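Local atomic coordinates of GRAS family transcription factor containing protein, expressed (PDB entry 5HYZ), a protein that probably acts as a GRAS-family transcription factor in plant development and abiotic stress resistance, and binds DNA in vitro through its GRAS domain. Residues H94-Q99 against L369-W374; L190-F195 against A229-P234; V205-Q210 against R223-L228; L239-V244 against S312-L317. All coordinates share one frame; numbering follows the deposited sequence.

Interaction 1 (H94-Q99 against L369-W374)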
# COMPACT_ATOMS: atom_id res chain seq x y z
N HIS A 94 -12.12 -3.20 -0.44
CA HIS A 94 -11.74 -4.60 -0.77
C HIS A 94 -11.34 -5.45 0.40
O HIS A 94 -11.74 -6.59 0.52
CB HIS A 94 -10.54 -4.61 -1.75
CG HIS A 94 -10.88 -4.01 -3.06
ND1 HIS A 94 -9.91 -3.62 -3.98
CD2 HIS A 94 -12.08 -3.74 -3.63
CE1 HIS A 94 -10.51 -3.13 -5.05
NE2 HIS A 94 -11.82 -3.20 -4.87
N LEU A 95 -10.44 -4.93 1.20
CA LEU A 95 -9.99 -5.74 2.33
C LEU A 95 -11.10 -5.99 3.34
O LEU A 95 -11.16 -7.08 3.91
CB LEU A 95 -8.78 -5.08 3.05
CG LEU A 95 -7.56 -5.09 2.13
CD1 LEU A 95 -6.28 -4.67 2.86
CD2 LEU A 95 -7.29 -6.41 1.28
N THR A 96 -11.99 -5.01 3.56
CA THR A 96 -13.04 -5.25 4.53
C THR A 96 -14.08 -6.29 3.98
O THR A 96 -14.50 -7.23 4.70
CB THR A 96 -13.74 -3.92 4.89
OG1 THR A 96 -12.74 -3.03 5.37
CG2 THR A 96 -14.77 -4.12 5.99
N ALA A 97 -14.43 -6.13 2.72
CA ALA A 97 -15.26 -7.13 2.06
C ALA A 97 -14.62 -8.55 2.10
O ALA A 97 -15.29 -9.55 2.41
CB ALA A 97 -15.52 -6.71 0.62
N ASN A 98 -13.31 -8.61 1.80
CA ASN A 98 -12.64 -9.91 1.77
C ASN A 98 -12.65 -10.58 3.12
O ASN A 98 -12.78 -11.80 3.22
CB ASN A 98 -11.18 -9.76 1.30
CG ASN A 98 -11.06 -9.57 -0.19
OD1 ASN A 98 -12.07 -9.63 -0.90
ND2 ASN A 98 -9.82 -9.40 -0.71
N GLN A 99 -12.48 -9.79 4.18
CA GLN A 99 -12.51 -10.40 5.50
C GLN A 99 -13.87 -11.03 5.77
O GLN A 99 -13.95 -12.16 6.31
CB GLN A 99 -12.12 -9.31 6.55
CG GLN A 99 -11.91 -9.89 7.95
CD GLN A 99 -10.70 -10.84 7.97
OE1 GLN A 99 -9.68 -10.60 7.28
NE2 GLN A 99 -10.81 -11.95 8.73
N LEU A 369 -17.09 6.19 2.57
CA LEU A 369 -17.19 4.88 1.80
C LEU A 369 -17.56 3.82 2.81
O LEU A 369 -16.83 3.61 3.79
CB LEU A 369 -15.86 4.51 1.13
CG LEU A 369 -16.01 3.53 -0.05
CD1 LEU A 369 -14.67 3.41 -0.73
CD2 LEU A 369 -16.42 2.18 0.38
N THR A 370 -18.70 3.18 2.63
CA THR A 370 -19.24 2.27 3.64
C THR A 370 -19.29 0.83 3.16
O THR A 370 -19.71 0.56 2.03
CB THR A 370 -20.64 2.77 4.00
OG1 THR A 370 -20.47 4.15 4.38
CG2 THR A 370 -21.27 2.00 5.11
N VAL A 371 -18.91 -0.11 4.02
CA VAL A 371 -18.90 -1.52 3.65
C VAL A 371 -19.80 -2.26 4.61
O VAL A 371 -19.86 -1.93 5.81
CB VAL A 371 -17.47 -2.10 3.71
CG1 VAL A 371 -17.50 -3.65 3.47
CG2 VAL A 371 -16.64 -1.48 2.53
N SER A 372 -20.54 -3.25 4.11
CA SER A 372 -21.41 -4.07 4.96
C SER A 372 -21.54 -5.46 4.36
O SER A 372 -21.24 -5.67 3.18
CB SER A 372 -22.81 -3.44 5.11
OG SER A 372 -23.33 -3.10 3.84
N ALA A 373 -21.96 -6.40 5.19
CA ALA A 373 -22.14 -7.79 4.76
C ALA A 373 -23.60 -8.22 5.07
O ALA A 373 -24.16 -7.75 6.06
CB ALA A 373 -21.16 -8.72 5.50
N TRP A 374 -24.16 -9.11 4.24
CA TRP A 374 -25.60 -9.46 4.28
C TRP A 374 -25.74 -10.93 3.99
O TRP A 374 -24.89 -11.48 3.29
CB TRP A 374 -26.39 -8.65 3.21
CG TRP A 374 -26.16 -7.19 3.41
CD1 TRP A 374 -25.12 -6.43 2.91
CD2 TRP A 374 -26.97 -6.32 4.19
NE1 TRP A 374 -25.25 -5.13 3.36
CE2 TRP A 374 -26.37 -5.04 4.15
CE3 TRP A 374 -28.14 -6.52 4.96
CZ2 TRP A 374 -26.90 -3.93 4.83
CZ3 TRP A 374 -28.68 -5.36 5.67
CH2 TRP A 374 -28.04 -4.10 5.58
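Thr96 and Val371 meet methyl to methyl, CG2 of the threonine lying 3.7 Å from CG1 of the valine. The two side chains cross at a slant, and the closest touch is between these methyls, with Thr96 CB a little farther off, 4.0 Å from Val371 CG1. The same valine methyl also rests against the helix backbone, 4.0 Å from Ala97 N, so that one branch of Val371 fits against two successive residues of the helix. Both meeting methyls stand anti to their own backbone N, Val371 CG1 with chi1 173°, while in Thr96 this rotation sends the hydroxyl the other way. There Thr96 OG1 is hydrogen-bonded to Phe92 O one turn earlier, which satisfies the buried hydroxyl inside its own helix and turns the methyl rather than the hydroxyl to the strand. The contact packs helix 89-104 on one face of the central Rossmann-like sheet of the GRAS domain, at the C-terminal strand 366-374, which runs antiparallel to strand 236-242. Farther out, Val371 also touches Phe92, and Ala97 reaches over to Thr238 on the adjoining strand. The strand itself is held from both neighbours, with Val371 bonded through its backbone to Leu359 and Ser372 to Leu239. Near the end of the strand, Trp374 NE1 donates to Ser372 OG at 2.8 Å, the hydroxyl standing 20° out of the ring plane.

Interaction 2 (L190-F195 against A229-P234)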
# COMPACT_ATOMS: atom_id res chain seq x y z
N LEU A 190 -29.27 -11.21 -17.49
CA LEU A 190 -28.72 -12.43 -16.91
C LEU A 190 -29.78 -13.14 -16.03
O LEU A 190 -30.66 -12.49 -15.45
CB LEU A 190 -27.46 -12.07 -16.04
CG LEU A 190 -26.38 -11.39 -16.87
CD1 LEU A 190 -25.20 -11.09 -15.91
CD2 LEU A 190 -25.84 -12.31 -17.99
N ASN A 191 -29.64 -14.44 -15.88
CA ASN A 191 -30.50 -15.29 -15.03
C ASN A 191 -29.62 -16.15 -14.16
O ASN A 191 -28.43 -16.29 -14.44
CB ASN A 191 -31.37 -16.23 -15.89
CG ASN A 191 -32.21 -15.47 -16.85
OD1 ASN A 191 -32.10 -15.65 -18.08
ND2 ASN A 191 -33.01 -14.55 -16.32
N LYS A 192 -30.23 -16.78 -13.15
CA LYS A 192 -29.48 -17.65 -12.25
C LYS A 192 -28.66 -18.68 -13.02
O LYS A 192 -27.48 -18.97 -12.70
CB LYS A 192 -30.42 -18.39 -11.31
CG LYS A 192 -29.72 -19.43 -10.46
CD LYS A 192 -30.68 -19.97 -9.41
CE LYS A 192 -30.09 -21.20 -8.70
NZ LYS A 192 -31.23 -21.96 -8.04
N SER A 193 -29.22 -19.26 -14.09
CA SER A 193 -28.50 -20.33 -14.71
C SER A 193 -27.18 -19.85 -15.35
O SER A 193 -26.27 -20.64 -15.58
CB SER A 193 -29.36 -21.04 -15.78
OG SER A 193 -29.68 -20.10 -16.76
N ASP A 194 -27.09 -18.56 -15.66
CA ASP A 194 -25.87 -18.00 -16.28
C ASP A 194 -24.67 -18.04 -15.38
O ASP A 194 -23.54 -18.03 -15.85
CB ASP A 194 -26.07 -16.56 -16.73
CG ASP A 194 -27.14 -16.45 -17.81
OD1 ASP A 194 -27.19 -17.37 -18.66
OD2 ASP A 194 -27.94 -15.49 -17.78
N PHE A 195 -24.91 -18.15 -14.07
CA PHE A 195 -23.77 -18.14 -13.15
C PHE A 195 -23.19 -19.52 -12.90
O PHE A 195 -22.12 -19.63 -12.28
CB PHE A 195 -24.23 -17.47 -11.83
CG PHE A 195 -24.59 -16.03 -12.05
CD1 PHE A 195 -25.85 -15.65 -12.56
CD2 PHE A 195 -23.63 -15.04 -11.86
CE1 PHE A 195 -26.12 -14.28 -12.79
CE2 PHE A 195 -23.88 -13.73 -12.10
CZ PHE A 195 -25.12 -13.32 -12.59
N ALA A 229 -28.97 -12.14 -6.99
CA ALA A 229 -27.95 -12.53 -6.00
C ALA A 229 -28.50 -13.52 -4.94
O ALA A 229 -27.90 -14.58 -4.63
CB ALA A 229 -27.41 -11.29 -5.30
N LYS A 230 -29.69 -13.21 -4.42
CA LYS A 230 -30.31 -14.03 -3.39
C LYS A 230 -30.57 -15.42 -3.91
O LYS A 230 -30.44 -16.41 -3.19
CB LYS A 230 -31.63 -13.35 -2.90
CG LYS A 230 -32.39 -14.03 -1.72
CD LYS A 230 -31.70 -13.80 -0.35
CE LYS A 230 -32.45 -14.38 0.90
NZ LYS A 230 -31.58 -14.28 2.20
N SER A 231 -30.91 -15.52 -5.18
CA SER A 231 -31.23 -16.84 -5.76
C SER A 231 -30.00 -17.75 -5.84
O SER A 231 -30.12 -18.97 -6.02
CB SER A 231 -31.83 -16.68 -7.15
OG SER A 231 -30.87 -16.36 -8.15
N LEU A 232 -28.80 -17.17 -5.68
CA LEU A 232 -27.60 -18.00 -5.70
C LEU A 232 -27.29 -18.63 -4.34
O LEU A 232 -26.28 -19.33 -4.16
CB LEU A 232 -26.40 -17.14 -6.18
CG LEU A 232 -26.61 -16.42 -7.51
CD1 LEU A 232 -25.30 -15.69 -7.91
CD2 LEU A 232 -27.01 -17.42 -8.65
N SER A 233 -28.17 -18.39 -3.41
CA SER A 233 -28.09 -18.78 -2.00
C SER A 233 -26.70 -18.46 -1.39
O SER A 233 -26.04 -19.35 -0.86
CB SER A 233 -28.36 -20.27 -1.80
OG SER A 233 -29.68 -20.56 -2.20
N PRO A 234 -26.28 -17.21 -1.52
CA PRO A 234 -24.91 -16.89 -1.05
C PRO A 234 -24.73 -17.02 0.45
O PRO A 234 -25.60 -16.72 1.29
CB PRO A 234 -24.73 -15.42 -1.53
CG PRO A 234 -26.17 -14.89 -1.68
CD PRO A 234 -26.97 -16.06 -2.12
O HOH W 1 -32.55 -20.36 -6.42
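The C-terminal end of helix 220-231, where the chain breaks out of the helix with a positive phi at Ser233, packs against the loop that leads from strand 177-182 to strand 202-208. Lys192 spans the boundary. Its CG lies anti to the backbone N (chi1 174°) and the rest of the chain is extended, which lays the methylenes along Ser231: Lys192 CB is 3.8 Å from Ser231 OG, and Lys192 CE is 3.5 Å from Ser231 O. The ammonium group does not bond that carbonyl directly. A water bridges them, accepting from Lys192 NZ at 2.6 Å and donating to Ser231 O at 2.8 Å, so the positive charge is placed near the carbonyl end of the helix, where the helix dipole would probably favour it. The hydroxyl of Ser231 is engaged with Leu228 O of its own helix. Leu232 supplies the apolar half and uses its two methyls separately. Leu232 CD2 meets Lys192 CG at 3.8 Å as the two side chains pass alongside each other, running opposite ways, and Leu232 CD1 sits over one face of the Phe195 ring, 4.2 Å from Phe195 CG. Asn191 N bonds Asp194 OD2 at 2.8 Å and helps hold the loop's turn. Leu232 and Phe195 both continue inward onto Val114 of strand 110-118, Phe195 also touches Leu228 of helix 220-231, and Pro234 packs on Val205 of strand 202-208.

Interaction 3 (V205-Q210 against R223-L228)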
# COMPACT_ATOMS: atom_id res chain seq x y z
N VAL A 205 -21.25 -13.15 -3.03
CA VAL A 205 -21.55 -12.16 -4.05
C VAL A 205 -21.01 -10.83 -3.61
O VAL A 205 -21.23 -10.44 -2.46
CB VAL A 205 -23.09 -12.02 -4.31
CG1 VAL A 205 -23.33 -11.04 -5.44
CG2 VAL A 205 -23.58 -13.38 -4.78
N ASN A 206 -20.33 -10.12 -4.51
CA ASN A 206 -19.63 -8.89 -4.16
C ASN A 206 -20.18 -7.71 -5.02
O ASN A 206 -20.22 -7.78 -6.25
CB ASN A 206 -18.11 -9.12 -4.41
CG ASN A 206 -17.27 -7.95 -3.98
OD1 ASN A 206 -17.04 -7.80 -2.76
ND2 ASN A 206 -16.63 -7.24 -4.95
N PHE A 207 -20.64 -6.65 -4.37
CA PHE A 207 -21.02 -5.43 -5.05
C PHE A 207 -20.15 -4.27 -4.55
O PHE A 207 -20.52 -3.59 -3.59
CB PHE A 207 -22.45 -5.06 -4.72
CG PHE A 207 -23.49 -6.02 -5.28
CD1 PHE A 207 -23.86 -5.93 -6.63
CD2 PHE A 207 -24.09 -6.99 -4.46
CE1 PHE A 207 -24.85 -6.77 -7.14
CE2 PHE A 207 -25.09 -7.84 -4.97
CZ PHE A 207 -25.46 -7.71 -6.33
N MSE A 208 -19.03 -4.01 -5.19
CA MSE A 208 -18.17 -2.92 -4.66
C MSE A 208 -18.28 -1.72 -5.60
O MSE A 208 -17.88 -1.76 -6.81
CB MSE A 208 -16.67 -3.31 -4.54
CG MSE A 208 -16.46 -4.56 -3.76
SE MSE A 208 -16.48 -3.69 -1.84
CE MSE A 208 -15.61 -1.97 -2.89
N LEU A 209 -18.88 -0.65 -5.10
CA LEU A 209 -19.08 0.59 -5.88
C LEU A 209 -19.75 0.28 -7.23
O LEU A 209 -19.24 0.66 -8.29
CB LEU A 209 -17.75 1.31 -6.07
CG LEU A 209 -17.05 1.69 -4.76
CD1 LEU A 209 -15.76 2.51 -5.03
CD2 LEU A 209 -18.04 2.47 -3.83
N GLN A 210 -20.86 -0.43 -7.18
CA GLN A 210 -21.46 -0.90 -8.41
C GLN A 210 -22.95 -0.68 -8.37
O GLN A 210 -23.54 -0.22 -9.36
CB GLN A 210 -21.17 -2.40 -8.59
CG GLN A 210 -21.99 -3.04 -9.77
CD GLN A 210 -21.56 -2.47 -11.06
OE1 GLN A 210 -20.41 -2.08 -11.21
NE2 GLN A 210 -22.50 -2.36 -12.00
N ARG A 223 -33.58 -4.04 -7.72
CA ARG A 223 -34.32 -5.19 -7.24
C ARG A 223 -34.02 -6.46 -7.99
O ARG A 223 -33.90 -7.53 -7.38
CB ARG A 223 -35.83 -4.93 -7.32
CG ARG A 223 -36.63 -6.15 -6.97
CD ARG A 223 -38.02 -5.75 -6.58
NE ARG A 223 -38.04 -4.45 -5.90
CZ ARG A 223 -38.16 -4.29 -4.58
NH1 ARG A 223 -38.25 -5.35 -3.76
NH2 ARG A 223 -38.19 -3.05 -4.08
N ARG A 224 -33.92 -6.36 -9.31
CA ARG A 224 -33.76 -7.54 -10.15
C ARG A 224 -32.41 -8.14 -9.82
O ARG A 224 -32.33 -9.38 -9.67
CB ARG A 224 -33.86 -7.21 -11.67
CG ARG A 224 -33.81 -8.47 -12.61
CD ARG A 224 -33.95 -8.12 -14.10
NE ARG A 224 -34.02 -9.31 -14.96
CZ ARG A 224 -33.00 -10.17 -15.17
NH1 ARG A 224 -31.78 -9.99 -14.59
NH2 ARG A 224 -33.20 -11.22 -15.98
N VAL A 225 -31.36 -7.30 -9.68
CA VAL A 225 -30.06 -7.93 -9.43
C VAL A 225 -29.92 -8.44 -7.96
O VAL A 225 -29.26 -9.43 -7.74
CB VAL A 225 -28.87 -6.98 -9.80
CG1 VAL A 225 -28.55 -6.00 -8.75
CG2 VAL A 225 -27.56 -7.81 -9.98
N LEU A 226 -30.53 -7.77 -6.98
CA LEU A 226 -30.52 -8.31 -5.58
C LEU A 226 -31.29 -9.62 -5.50
O LEU A 226 -30.88 -10.54 -4.81
CB LEU A 226 -31.08 -7.32 -4.58
CG LEU A 226 -30.19 -6.10 -4.38
CD1 LEU A 226 -30.81 -5.10 -3.40
CD2 LEU A 226 -28.78 -6.54 -3.88
N ARG A 227 -32.40 -9.74 -6.24
CA ARG A 227 -33.08 -11.04 -6.28
C ARG A 227 -32.25 -12.10 -6.95
O ARG A 227 -32.23 -13.25 -6.53
CB ARG A 227 -34.45 -10.90 -7.00
CG ARG A 227 -35.46 -10.15 -6.12
CD ARG A 227 -36.74 -9.95 -6.97
NE ARG A 227 -37.86 -9.45 -6.18
CZ ARG A 227 -39.08 -9.26 -6.72
NH1 ARG A 227 -39.29 -9.50 -8.03
NH2 ARG A 227 -40.10 -8.82 -5.96
N LEU A 228 -31.55 -11.70 -7.99
CA LEU A 228 -30.67 -12.60 -8.66
C LEU A 228 -29.57 -13.08 -7.71
O LEU A 228 -29.27 -14.25 -7.63
CB LEU A 228 -30.10 -11.90 -9.88
CG LEU A 228 -29.09 -12.60 -10.73
CD1 LEU A 228 -29.74 -13.87 -11.34
CD2 LEU A 228 -28.64 -11.68 -11.86
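Apolar contacts alone join Phe207 to Val225 and Leu226: the two carbons flanking CZ at the outer end of one ring meet two successive residues of the helix. Phe207 and Val225 approach from opposite directions. The valine presents a forked end to a single ring carbon, with CG1 and CG2 each 4.1 Å from Phe207 CE1, and CG2 lies at the edge of the ring, near its plane. With CG1 set between the backbone N and the carbonyl carbon (chi1 82°), both methyls of Val225 can face the strand. Leu226 comes in at a slant: its CD2 touches Phe207 CE2 at 4.1 Å. Its CB does not head straight for the strand, but the branch beyond CG turns that methyl to the ring. All three residues are buried. Among aromatic contacts, the Phe207 ring also meets that of Phe116 on the neighbouring strand 110-118, with planes about 10° apart, and its side chain touches Val237 and Leu239 on the strand at its other side. Polar bonding lies elsewhere on these segments. Asn206, next to Phe207, bonds Asp115, Gln123 and Thr238, and Arg224 NH1 reaches Leu190 O. Phe207 thus packs strand 202-208 against the helix that follows it, within the beta-alpha-beta crossover of strand 202-208, helix 220-231 and strand 236-242 in the Rossmann-like sheet.

Interaction 4 (L239-V244 against S312-L317)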
# COMPACT_ATOMS: atom_id res chain seq x y z
N LEU A 239 -21.30 -5.43 0.31
CA LEU A 239 -21.75 -4.21 -0.31
C LEU A 239 -20.79 -3.09 0.03
O LEU A 239 -20.54 -2.83 1.24
CB LEU A 239 -23.17 -3.83 0.17
CG LEU A 239 -23.76 -2.53 -0.39
CD1 LEU A 239 -24.01 -2.68 -1.89
CD2 LEU A 239 -25.14 -2.29 0.33
N GLY A 240 -20.26 -2.41 -0.97
CA GLY A 240 -19.45 -1.24 -0.66
C GLY A 240 -20.00 -0.06 -1.43
O GLY A 240 -20.12 -0.13 -2.65
N GLU A 241 -20.32 1.06 -0.77
CA GLU A 241 -21.08 2.10 -1.44
C GLU A 241 -20.61 3.47 -0.97
O GLU A 241 -20.08 3.61 0.13
CB GLU A 241 -22.58 1.92 -1.19
CG GLU A 241 -23.33 1.08 -2.26
CD GLU A 241 -23.16 1.66 -3.67
OE1 GLU A 241 -22.98 2.89 -3.76
OE2 GLU A 241 -23.13 0.91 -4.67
N TYR A 242 -20.79 4.47 -1.82
CA TYR A 242 -20.54 5.87 -1.43
C TYR A 242 -21.58 6.33 -0.42
O TYR A 242 -22.79 6.09 -0.59
CB TYR A 242 -20.61 6.76 -2.68
CG TYR A 242 -19.59 6.38 -3.75
CD1 TYR A 242 -18.24 6.58 -3.54
CD2 TYR A 242 -20.01 5.82 -4.96
CE1 TYR A 242 -17.28 6.25 -4.53
CE2 TYR A 242 -19.07 5.49 -5.96
CZ TYR A 242 -17.72 5.72 -5.74
OH TYR A 242 -16.81 5.39 -6.72
N GLU A 243 -21.15 7.02 0.62
CA GLU A 243 -22.06 7.32 1.71
C GLU A 243 -22.64 8.70 1.51
O GLU A 243 -22.17 9.66 2.14
CB GLU A 243 -21.29 7.22 3.05
CG GLU A 243 -22.13 7.40 4.30
CD GLU A 243 -23.23 6.40 4.39
OE1 GLU A 243 -22.97 5.18 4.20
OE2 GLU A 243 -24.38 6.81 4.66
N VAL A 244 -23.62 8.81 0.61
CA VAL A 244 -24.17 10.18 0.36
C VAL A 244 -25.57 9.97 -0.20
O VAL A 244 -25.78 9.06 -0.98
CB VAL A 244 -23.26 11.02 -0.60
CG1 VAL A 244 -23.13 10.35 -1.96
CG2 VAL A 244 -23.84 12.47 -0.71
N SER A 312 -28.67 3.95 5.47
CA SER A 312 -30.04 3.56 5.90
C SER A 312 -30.92 3.16 4.73
O SER A 312 -31.73 2.24 4.83
CB SER A 312 -30.77 4.72 6.64
OG SER A 312 -30.08 5.07 7.77
N GLU A 313 -30.78 3.87 3.61
CA GLU A 313 -31.54 3.52 2.41
C GLU A 313 -31.12 2.18 1.85
O GLU A 313 -31.95 1.34 1.43
CB GLU A 313 -31.34 4.61 1.35
CG GLU A 313 -32.11 4.29 0.05
CD GLU A 313 -32.28 5.55 -0.85
OE1 GLU A 313 -31.96 6.71 -0.39
OE2 GLU A 313 -32.72 5.36 -2.02
N TRP A 314 -29.81 1.95 1.82
CA TRP A 314 -29.33 0.63 1.40
C TRP A 314 -29.85 -0.48 2.30
O TRP A 314 -30.22 -1.55 1.83
CB TRP A 314 -27.78 0.60 1.35
CG TRP A 314 -27.27 1.36 0.17
CD1 TRP A 314 -26.51 2.50 0.19
CD2 TRP A 314 -27.40 0.98 -1.23
NE1 TRP A 314 -26.20 2.88 -1.13
CE2 TRP A 314 -26.74 1.98 -2.00
CE3 TRP A 314 -28.09 -0.05 -1.90
CZ2 TRP A 314 -26.72 1.96 -3.41
CZ3 TRP A 314 -28.07 -0.07 -3.29
CH2 TRP A 314 -27.39 0.92 -4.02
N GLN A 315 -29.87 -0.23 3.62
CA GLN A 315 -30.35 -1.27 4.51
C GLN A 315 -31.82 -1.56 4.17
O GLN A 315 -32.23 -2.71 4.11
CB GLN A 315 -30.21 -0.84 5.97
CG GLN A 315 -30.96 -1.79 6.90
CD GLN A 315 -31.07 -1.28 8.33
OE1 GLN A 315 -30.83 -0.10 8.62
NE2 GLN A 315 -31.45 -2.18 9.24
N THR A 316 -32.60 -0.50 3.94
CA THR A 316 -34.03 -0.72 3.62
C THR A 316 -34.16 -1.60 2.38
O THR A 316 -34.95 -2.55 2.33
CB THR A 316 -34.75 0.59 3.40
OG1 THR A 316 -34.75 1.32 4.63
CG2 THR A 316 -36.26 0.36 2.98
N LEU A 317 -33.32 -1.32 1.39
CA LEU A 317 -33.44 -2.10 0.14
C LEU A 317 -33.01 -3.56 0.32
O LEU A 317 -33.65 -4.50 -0.12
CB LEU A 317 -32.57 -1.43 -0.92
CG LEU A 317 -33.14 -0.28 -1.68
CD1 LEU A 317 -31.98 0.47 -2.33
CD2 LEU A 317 -34.01 -0.94 -2.75
O HOH W 2 -24.46 4.93 -2.61
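The indole of Trp314 carries Glu241 over one face: Glu241 CG stands 3.3 Å above the ring plane, displaced toward the rim, and is 3.5 Å from Trp314 CE2. The two side chains cross at about a right angle. A bend at chi2 (-56°) folds Glu241 back over the ring, bringing Glu241 CD within 3.6 Å of Trp314 CZ2 and leaving the carboxylate tilted only 27° from the indole plane. At the indole edge, in plane, a water accepts from Trp314 NE1 at 3.1 Å. Glu241 OE1 and Tyr242 O both lie within hydrogen-bonding distance of this water, which thereby links helix and strand. The other carboxylate oxygen, Glu241 OE2, takes a hydrogen bond from Tyr212 N, which anchors one side of the carboxylate. Two residues earlier on the strand, Leu239 CD2 lies 4.0 Å from Trp314 CB, these side chains also crossing nearly perpendicularly. Helix 311-320 thus packs on strand 236-242 of the Rossmann-like sheet of the GRAS domain, which lies between the parallel strand 202-208 and the antiparallel strand 366-374, and Gln315 on the same helix touches Trp374 of the latter.

Overall arrangement
From the N terminus, helix 89-104 opens the longest loop, which interaction 1 closes at the C-terminal strand 366-374; the other three contacts all nest within it. Interaction 2 joins the loop at 190-195 to the end of helix 220-231 and encloses interaction 3, which ties that helix to the strand before it. Interaction 4 follows in series, joining the next strand, 236-242, to helix 311-320. Interactions 1, 3 and 4 reach the same sheet through adjacent strands: Phe207 O bonds Gly240 N, and Ser372 O bonds Leu239 N. Interaction 2 lies farther out, its centre about 21 Å from those of interactions 1 and 4, but shares helix 220-231 with interaction 3.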